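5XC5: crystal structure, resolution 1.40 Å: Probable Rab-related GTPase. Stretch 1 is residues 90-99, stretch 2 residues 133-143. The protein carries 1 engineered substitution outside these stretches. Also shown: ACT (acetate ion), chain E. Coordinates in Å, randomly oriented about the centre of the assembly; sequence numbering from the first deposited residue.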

# COMPACT_ATOMS: atom_id res chain seq x y z
N ASP A 90 -7.90 2.24 13.20
CA ASP A 90 -8.50 3.46 12.68
C ASP A 90 -9.65 3.02 11.79
O ASP A 90 -9.46 2.72 10.61
CB ASP A 90 -7.43 4.26 11.93
CG ASP A 90 -7.91 5.61 11.45
OD1 ASP A 90 -9.14 5.84 11.36
OD2 ASP A 90 -7.04 6.44 11.12
N ARG A 91 -10.86 3.00 12.36
CA ARG A 91 -12.01 2.48 11.64
C ARG A 91 -12.31 3.30 10.38
O ARG A 91 -12.62 2.73 9.33
CB ARG A 91 -13.23 2.50 12.56
CG ARG A 91 -14.47 1.95 11.91
CD ARG A 91 -14.29 0.48 11.62
NE ARG A 91 -15.25 -0.01 10.64
CZ ARG A 91 -15.59 -1.28 10.51
NH1 ARG A 91 -16.48 -1.64 9.58
NH2 ARG A 91 -15.07 -2.20 11.31
N GLU A 92 -12.23 4.62 10.48
CA GLU A 92 -12.46 5.46 9.30
C GLU A 92 -11.46 5.14 8.20
O GLU A 92 -11.81 5.13 7.02
CB GLU A 92 -12.40 6.93 9.70
CG GLU A 92 -12.56 7.90 8.55
CD GLU A 92 -12.46 9.36 8.99
OE1 GLU A 92 -11.87 9.62 10.07
OE2 GLU A 92 -12.96 10.24 8.26
N SER A 93 -10.20 4.85 8.56
CA SER A 93 -9.21 4.53 7.54
C SER A 93 -9.58 3.25 6.80
O SER A 93 -9.35 3.14 5.58
CB SER A 93 -7.80 4.47 8.13
OG SER A 93 -7.50 3.24 8.76
N PHE A 94 -10.18 2.29 7.50
CA PHE A 94 -10.67 1.09 6.83
C PHE A 94 -11.88 1.40 5.95
O PHE A 94 -11.94 0.96 4.80
CB PHE A 94 -11.00 -0.02 7.84
CG PHE A 94 -11.63 -1.21 7.20
CD1 PHE A 94 -10.88 -2.08 6.42
CD2 PHE A 94 -12.99 -1.46 7.36
CE1 PHE A 94 -11.46 -3.17 5.81
CE2 PHE A 94 -13.58 -2.55 6.75
CZ PHE A 94 -12.82 -3.41 5.98
N ASP A 95 -12.85 2.15 6.46
CA ASP A 95 -13.99 2.51 5.63
C ASP A 95 -13.54 3.27 4.38
O ASP A 95 -14.14 3.11 3.31
CB ASP A 95 -15.03 3.30 6.43
CG ASP A 95 -15.61 2.50 7.59
OD1 ASP A 95 -15.67 1.26 7.52
OD2 ASP A 95 -16.03 3.13 8.59
N ASP A 96 -12.47 4.07 4.50
CA ASP A 96 -11.93 4.82 3.37
C ASP A 96 -11.38 3.92 2.26
O ASP A 96 -11.29 4.38 1.11
CB ASP A 96 -10.81 5.75 3.83
CG ASP A 96 -11.30 6.89 4.72
OD1 ASP A 96 -12.52 7.17 4.75
OD2 ASP A 96 -10.44 7.51 5.37
N VAL A 97 -10.98 2.68 2.57
CA VAL A 97 -10.37 1.80 1.56
C VAL A 97 -11.29 1.65 0.35
O VAL A 97 -10.83 1.68 -0.80
CB VAL A 97 -9.99 0.44 2.17
CG1 VAL A 97 -9.59 -0.55 1.07
CG2 VAL A 97 -8.86 0.58 3.17
N TYR A 98 -12.60 1.48 0.59
CA TYR A 98 -13.52 1.35 -0.53
C TYR A 98 -13.39 2.52 -1.49
O TYR A 98 -13.37 2.33 -2.71
CB TYR A 98 -14.98 1.24 -0.08
CG TYR A 98 -15.89 0.97 -1.27
CD1 TYR A 98 -16.38 2.01 -2.07
CD2 TYR A 98 -16.21 -0.32 -1.64
CE1 TYR A 98 -17.18 1.75 -3.19
CE2 TYR A 98 -17.02 -0.59 -2.73
CZ TYR A 98 -17.50 0.44 -3.50
OH TYR A 98 -18.29 0.15 -4.59
N TYR A 99 -13.30 3.73 -0.95
CA TYR A 99 -13.31 4.92 -1.80
C TYR A 99 -11.97 5.15 -2.47
O TYR A 99 -11.92 5.64 -3.60
CB TYR A 99 -13.79 6.13 -1.00
CG TYR A 99 -15.13 5.85 -0.36
CD1 TYR A 99 -16.30 5.91 -1.10
CD2 TYR A 99 -15.21 5.47 0.98
CE1 TYR A 99 -17.53 5.64 -0.52
CE2 TYR A 99 -16.43 5.20 1.57
CZ TYR A 99 -17.59 5.28 0.82
OH TYR A 99 -18.80 5.00 1.40
C ACT E . -16.14 -14.67 -8.29
O ACT E . -15.40 -13.86 -7.70
OXT ACT E . -16.69 -15.56 -7.61
CH3 ACT E . -16.37 -14.56 -9.75
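Stretch 2 (133-143) NEIKKFCRDND

In this probable Rab-related GTPase, stretch 2 packs on stretch 1 as a near-parallel helix. Stretch 2 is helical from Asn 133, continuing a helix that begins earlier in the chain; stretch 1 is helical from Arg 91 onward. The two helices run in nearly the same direction, their axes 10° apart and 11.6 Å from each other at closest approach, a spacing that leaves room for side chains between the backbones. In register, the CA atoms of Phe 94 and Ile 135 lie 8.6 Å apart, and those of Tyr 98 and Asn 142 8.2 Å. The contact buries 370 Å² over both sides.

Apolar packing centres on Phe 138, chi1 t, whose CA-to-CB bond points toward stretch 1 and which has the largest area covered there. The edge of the Phe 94 ring meets its face, with centroids 5.9 Å apart and planes at 67°. Phe 94 CZ also lies 4.1 Å from Phe 138 CB, and Phe 94 CE1 is 4.0 Å from Ile 135 CG1. One turn further along stretch 1, Val 97 CG1 approaches Phe 138 CE2 at 3.6 Å, while Tyr 98 CD2 lies 3.7 Å from Phe 138 CE1.

A salt bridge joins Glu 134, which points toward stretch 1, to Arg 91, whose CB points sideways but whose guanidinium comes nearer. Glu 134 OE1 accepts from both Arg 91 NH1 and Arg 91 NH2, each at 2.9 Å; a weak bond joins Arg 91 NH2 to Glu 134 OE2 at 3.2 Å.

At the far end, Asn 142 ND2 donates to Phe 138 O at 2.8 Å, tying the side chain back to the backbone of Phe 138, and Asn 142 OD1 lies 3.2 Å from Tyr 98 CE2. Water 1 bridges the stretches, donating to Tyr 98 O at 3.0 Å and, weakly, to Asn 142 OD1 at 3.5 Å.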

# COMPACT_ATOMS: atom_id res chain seq x y z
N ASN A 133 -12.18 -11.07 9.62
CA ASN A 133 -13.26 -11.53 8.74
C ASN A 133 -13.83 -10.38 7.91
O ASN A 133 -14.16 -10.58 6.73
CB ASN A 133 -14.34 -12.23 9.56
CG ASN A 133 -13.98 -13.67 9.87
OD1 ASN A 133 -12.92 -14.16 9.47
ND2 ASN A 133 -14.86 -14.36 10.61
N GLU A 134 -13.94 -9.18 8.49
CA GLU A 134 -14.42 -8.03 7.73
C GLU A 134 -13.47 -7.69 6.59
O GLU A 134 -13.90 -7.33 5.49
CB GLU A 134 -14.53 -6.81 8.62
CG GLU A 134 -15.59 -6.81 9.68
CD GLU A 134 -15.56 -5.50 10.43
OE1 GLU A 134 -16.15 -4.52 9.91
OE2 GLU A 134 -14.90 -5.43 11.49
N ILE A 135 -12.16 -7.75 6.87
CA ILE A 135 -11.15 -7.45 5.86
C ILE A 135 -11.23 -8.46 4.72
O ILE A 135 -11.25 -8.09 3.54
CB ILE A 135 -9.75 -7.43 6.50
CG1 ILE A 135 -9.64 -6.28 7.50
CG2 ILE A 135 -8.65 -7.37 5.43
CD1 ILE A 135 -8.50 -6.41 8.50
N LYS A 136 -11.27 -9.75 5.06
CA LYS A 136 -11.35 -10.78 4.03
C LYS A 136 -12.62 -10.64 3.20
O LYS A 136 -12.59 -10.76 1.97
CB LYS A 136 -11.27 -12.17 4.66
CG LYS A 136 -9.92 -12.51 5.27
CD LYS A 136 -9.97 -13.84 6.00
CE LYS A 136 -8.69 -14.09 6.79
NZ LYS A 136 -7.56 -14.54 5.93
N LYS A 137 -13.75 -10.38 3.86
CA LYS A 137 -15.01 -10.22 3.14
C LYS A 137 -14.98 -9.01 2.22
O LYS A 137 -15.41 -9.08 1.06
CB LYS A 137 -16.16 -10.11 4.13
CG LYS A 137 -17.48 -9.73 3.50
CD LYS A 137 -17.94 -10.78 2.49
CE LYS A 137 -19.46 -10.90 2.48
NZ LYS A 137 -20.07 -9.56 2.24
N PHE A 138 -14.45 -7.88 2.70
CA PHE A 138 -14.32 -6.71 1.83
C PHE A 138 -13.53 -7.05 0.58
O PHE A 138 -13.93 -6.70 -0.54
CB PHE A 138 -13.66 -5.55 2.58
CG PHE A 138 -13.35 -4.39 1.69
CD1 PHE A 138 -14.30 -3.41 1.47
CD2 PHE A 138 -12.14 -4.30 1.03
CE1 PHE A 138 -14.04 -2.35 0.62
CE2 PHE A 138 -11.87 -3.25 0.17
CZ PHE A 138 -12.82 -2.28 -0.03
N CYS A 139 -12.39 -7.71 0.74
CA CYS A 139 -11.55 -7.98 -0.42
C CYS A 139 -12.20 -8.98 -1.36
O CYS A 139 -12.06 -8.87 -2.59
CB CYS A 139 -10.16 -8.43 0.02
SG CYS A 139 -9.25 -7.13 0.91
N ARG A 140 -12.94 -9.95 -0.81
CA ARG A 140 -13.64 -10.92 -1.65
C ARG A 140 -14.63 -10.23 -2.57
O ARG A 140 -14.91 -10.73 -3.66
CB ARG A 140 -14.37 -11.94 -0.78
CG ARG A 140 -15.04 -13.09 -1.56
CD ARG A 140 -13.99 -13.89 -2.30
NE ARG A 140 -14.52 -14.98 -3.11
CZ ARG A 140 -14.98 -14.83 -4.34
NH1 ARG A 140 -15.01 -13.62 -4.89
NH2 ARG A 140 -15.42 -15.87 -5.03
N ASP A 141 -15.15 -9.07 -2.17
CA ASP A 141 -16.18 -8.35 -2.90
C ASP A 141 -15.63 -7.29 -3.84
O ASP A 141 -16.39 -6.76 -4.66
CB ASP A 141 -17.14 -7.66 -1.92
CG ASP A 141 -18.00 -8.65 -1.14
OD1 ASP A 141 -18.08 -9.82 -1.55
OD2 ASP A 141 -18.58 -8.24 -0.11
N ASN A 142 -14.34 -6.96 -3.77
CA ASN A 142 -13.82 -5.80 -4.47
C ASN A 142 -12.62 -6.12 -5.36
O ASN A 142 -11.85 -5.22 -5.69
CB ASN A 142 -13.50 -4.67 -3.48
CG ASN A 142 -14.76 -4.05 -2.90
OD1 ASN A 142 -15.42 -3.26 -3.56
ND2 ASN A 142 -15.10 -4.42 -1.67
N ASP A 143 -12.46 -7.39 -5.75
CA ASP A 143 -11.45 -7.78 -6.73
C ASP A 143 -10.05 -7.32 -6.31
O ASP A 143 -9.32 -6.69 -7.07
CB ASP A 143 -11.83 -7.28 -8.13
CG ASP A 143 -10.91 -7.81 -9.21
OD1 ASP A 143 -10.33 -8.91 -9.04
OD2 ASP A 143 -10.79 -7.12 -10.25
O HOH W 1 -14.02 -0.16 -4.30